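Local coordinates for regulation of enolase protein 1 (Saccharomyces cerevisiae, PDB 3O12) that acts in galactose metabolism through the GAL83 protein and may control the level of the enolase ENO1, at residues Val87-Ser92 with Val200-Trp205. Sequence-based numbering, arbitrary orientation.
Sequences VRVQGS and VTFSEW. With SO4 (sulfate ion), chain B.
T201 O is gripped twice: Q90 N reaches it at 2.9 Å within the carbonyl plane, and a water donates a second bond. That water also accepts from Q90 NE2 at 2.7 Å and bonds S203 OG, so it ties three polar groups together. Strands 83-91 and 199-208 run antiparallel here, with R88-S203 and Q90-T201 as hydrogen-bonded pairs; R88 N to S203 O is the shortest backbone bond, 2.8 Å. The fully extended chain of R88, its CG anti to the backbone N (chi1 -172°), carries the guanidinium out to E204. R88 NH1 forms a bent salt bridge with E204 OE2 at 3.0 Å, meeting it from above the carboxylate plane, the two planes being 67° apart. NH1 and NH2 also hold separate oxygens of a sulfate, probably from the crystallisation liquor, while D147 pairs with NH2 and K167 with E204 OE1. On the face of V89, V200 and F202, V89 CG1 touches V200 CG1 and lies 4.0 Å from F202 CE1. V87 CB packs at the edge of the W205 indole, 3.8 Å from W205 CE3. The two inner strands thus pair an apolar side, where F202 meets P188 of the other sheet, with a polar side on which R88, braced by E204 and D147, can take an anion.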
loop_
_atom_site.group_PDB
_atom_site.type_symbol
_atom_site.label_atom_id
_atom_site.label_comp_id
_atom_site.label_asym_id
_atom_site.label_seq_id
_atom_site.Cartn_x
_atom_site.Cartn_y
_atom_site.Cartn_z
ATOM N N VAL A 87 2.298 8.195 4.403
ATOM C CA VAL A 87 3.569 7.976 3.711
ATOM C C VAL A 87 3.578 8.681 2.364
ATOM O O VAL A 87 2.523 8.870 1.741
ATOM C CB VAL A 87 3.860 6.452 3.542
ATOM C CG1 VAL A 87 2.924 5.814 2.499
ATOM C CG2 VAL A 87 5.331 6.180 3.227
ATOM N N ARG A 88 4.764 9.086 1.930
ATOM C CA ARG A 88 4.971 9.644 0.600
ATOM C C ARG A 88 5.534 8.550 -0.300
ATOM O O ARG A 88 6.414 7.781 0.111
ATOM C CB ARG A 88 5.943 10.819 0.675
ATOM C CG ARG A 88 6.093 11.599 -0.626
ATOM C CD ARG A 88 7.081 12.735 -0.444
ATOM N NE ARG A 88 7.163 13.570 -1.638
ATOM C CZ ARG A 88 7.933 14.650 -1.721
ATOM N NH1 ARG A 88 8.675 15.016 -0.684
ATOM N NH2 ARG A 88 7.956 15.366 -2.836
ATOM N N VAL A 89 5.032 8.490 -1.527
ATOM C CA VAL A 89 5.363 7.416 -2.465
ATOM C C VAL A 89 5.860 8.037 -3.757
ATOM O O VAL A 89 5.140 8.797 -4.404
ATOM C CB VAL A 89 4.125 6.547 -2.793
ATOM C CG1 VAL A 89 4.517 5.358 -3.665
ATOM C CG2 VAL A 89 3.460 6.064 -1.521
ATOM N N GLN A 90 7.100 7.728 -4.119
ATOM C CA GLN A 90 7.695 8.241 -5.347
ATOM C C GLN A 90 8.175 7.079 -6.205
ATOM O O GLN A 90 9.278 6.573 -6.026
ATOM C CB GLN A 90 8.840 9.203 -5.023
ATOM C CG GLN A 90 8.359 10.456 -4.311
ATOM C CD GLN A 90 9.487 11.368 -3.892
ATOM O OE1 GLN A 90 9.680 12.447 -4.470
ATOM N NE2 GLN A 90 10.257 10.939 -2.905
ATOM N N GLY A 91 7.337 6.662 -7.140
ATOM C CA GLY A 91 7.632 5.507 -7.964
ATOM C C GLY A 91 7.879 5.876 -9.408
ATOM O O GLY A 91 7.437 6.926 -9.882
ATOM N N SER A 92 8.595 5.001 -10.105
ATOM C CA SER A 92 8.886 5.182 -11.519
ATOM C C SER A 92 8.116 4.166 -12.362
ATOM O O SER A 92 8.703 3.227 -12.900
ATOM C CB SER A 92 10.386 5.021 -11.752
ATOM O OG SER A 92 11.130 5.897 -10.923
ATOM N N VAL A 200 10.991 2.442 -6.484
ATOM C CA VAL A 200 10.120 3.263 -5.648
ATOM C C VAL A 200 10.848 3.737 -4.392
ATOM O O VAL A 200 11.539 2.952 -3.732
ATOM C CB VAL A 200 8.867 2.478 -5.185
ATOM C CG1 VAL A 200 7.833 3.436 -4.597
ATOM C CG2 VAL A 200 8.267 1.679 -6.329
ATOM N N THR A 201 10.691 5.015 -4.059
ATOM C CA THR A 201 11.158 5.538 -2.781
ATOM C C THR A 201 9.986 5.907 -1.875
ATOM O O THR A 201 9.057 6.599 -2.292
ATOM C CB THR A 201 12.064 6.764 -2.975
ATOM O OG1 THR A 201 13.255 6.356 -3.660
ATOM C CG2 THR A 201 12.445 7.373 -1.639
ATOM N N PHE A 202 10.042 5.426 -0.637
ATOM C CA PHE A 202 9.065 5.768 0.379
ATOM C C PHE A 202 9.710 6.659 1.425
ATOM O O PHE A 202 10.847 6.420 1.827
ATOM C CB PHE A 202 8.539 4.506 1.062
ATOM C CG PHE A 202 7.863 3.539 0.125
ATOM C CD1 PHE A 202 6.495 3.625 -0.128
ATOM C CD2 PHE A 202 8.594 2.544 -0.512
ATOM C CE1 PHE A 202 5.876 2.730 -1.002
ATOM C CE2 PHE A 202 7.978 1.645 -1.381
ATOM C CZ PHE A 202 6.622 1.740 -1.630
ATOM N N SER A 203 8.984 7.679 1.869
ATOM C CA SER A 203 9.522 8.626 2.835
ATOM C C SER A 203 8.400 9.311 3.594
ATOM O O SER A 203 7.225 9.021 3.362
ATOM C CB SER A 203 10.402 9.667 2.134
ATOM O OG SER A 203 9.623 10.477 1.249
ATOM N N GLU A 204 8.741 10.220 4.495
ATOM C CA GLU A 204 7.730 10.987 5.234
ATOM C C GLU A 204 6.707 10.095 5.920
ATOM O O GLU A 204 5.507 10.354 5.899
ATOM C CB GLU A 204 7.063 12.033 4.331
ATOM C CG GLU A 204 8.106 12.958 3.699
ATOM C CD GLU A 204 7.520 14.164 3.002
ATOM O OE1 GLU A 204 6.321 14.460 3.189
ATOM O OE2 GLU A 204 8.301 14.825 2.286
ATOM N N TRP A 205 7.209 9.046 6.553
ATOM C CA TRP A 205 6.392 8.123 7.319
ATOM C C TRP A 205 5.930 8.704 8.639
ATOM O O TRP A 205 6.701 9.355 9.359
ATOM C CB TRP A 205 7.226 6.878 7.642
ATOM C CG TRP A 205 6.509 5.872 8.496
ATOM C CD1 TRP A 205 6.751 5.582 9.807
ATOM C CD2 TRP A 205 5.423 5.037 8.089
ATOM N NE1 TRP A 205 5.887 4.601 10.240
ATOM C CE2 TRP A 205 5.064 4.251 9.203
ATOM C CE3 TRP A 205 4.720 4.876 6.887
ATOM C CZ2 TRP A 205 4.031 3.312 9.154
ATOM C CZ3 TRP A 205 3.694 3.940 6.845
ATOM C CH2 TRP A 205 3.364 3.178 7.971
HETATM S S SO4 B . 10.633 17.798 -2.214
HETATM O O1 SO4 B . 9.265 18.152 -2.579
HETATM O O2 SO4 B . 11.475 18.987 -2.313
HETATM O O3 SO4 B . 10.663 17.294 -0.843
HETATM O O4 SO4 B . 11.140 16.768 -3.119
HETATM O O HOH W 1 9.040 9.284 -1.121
#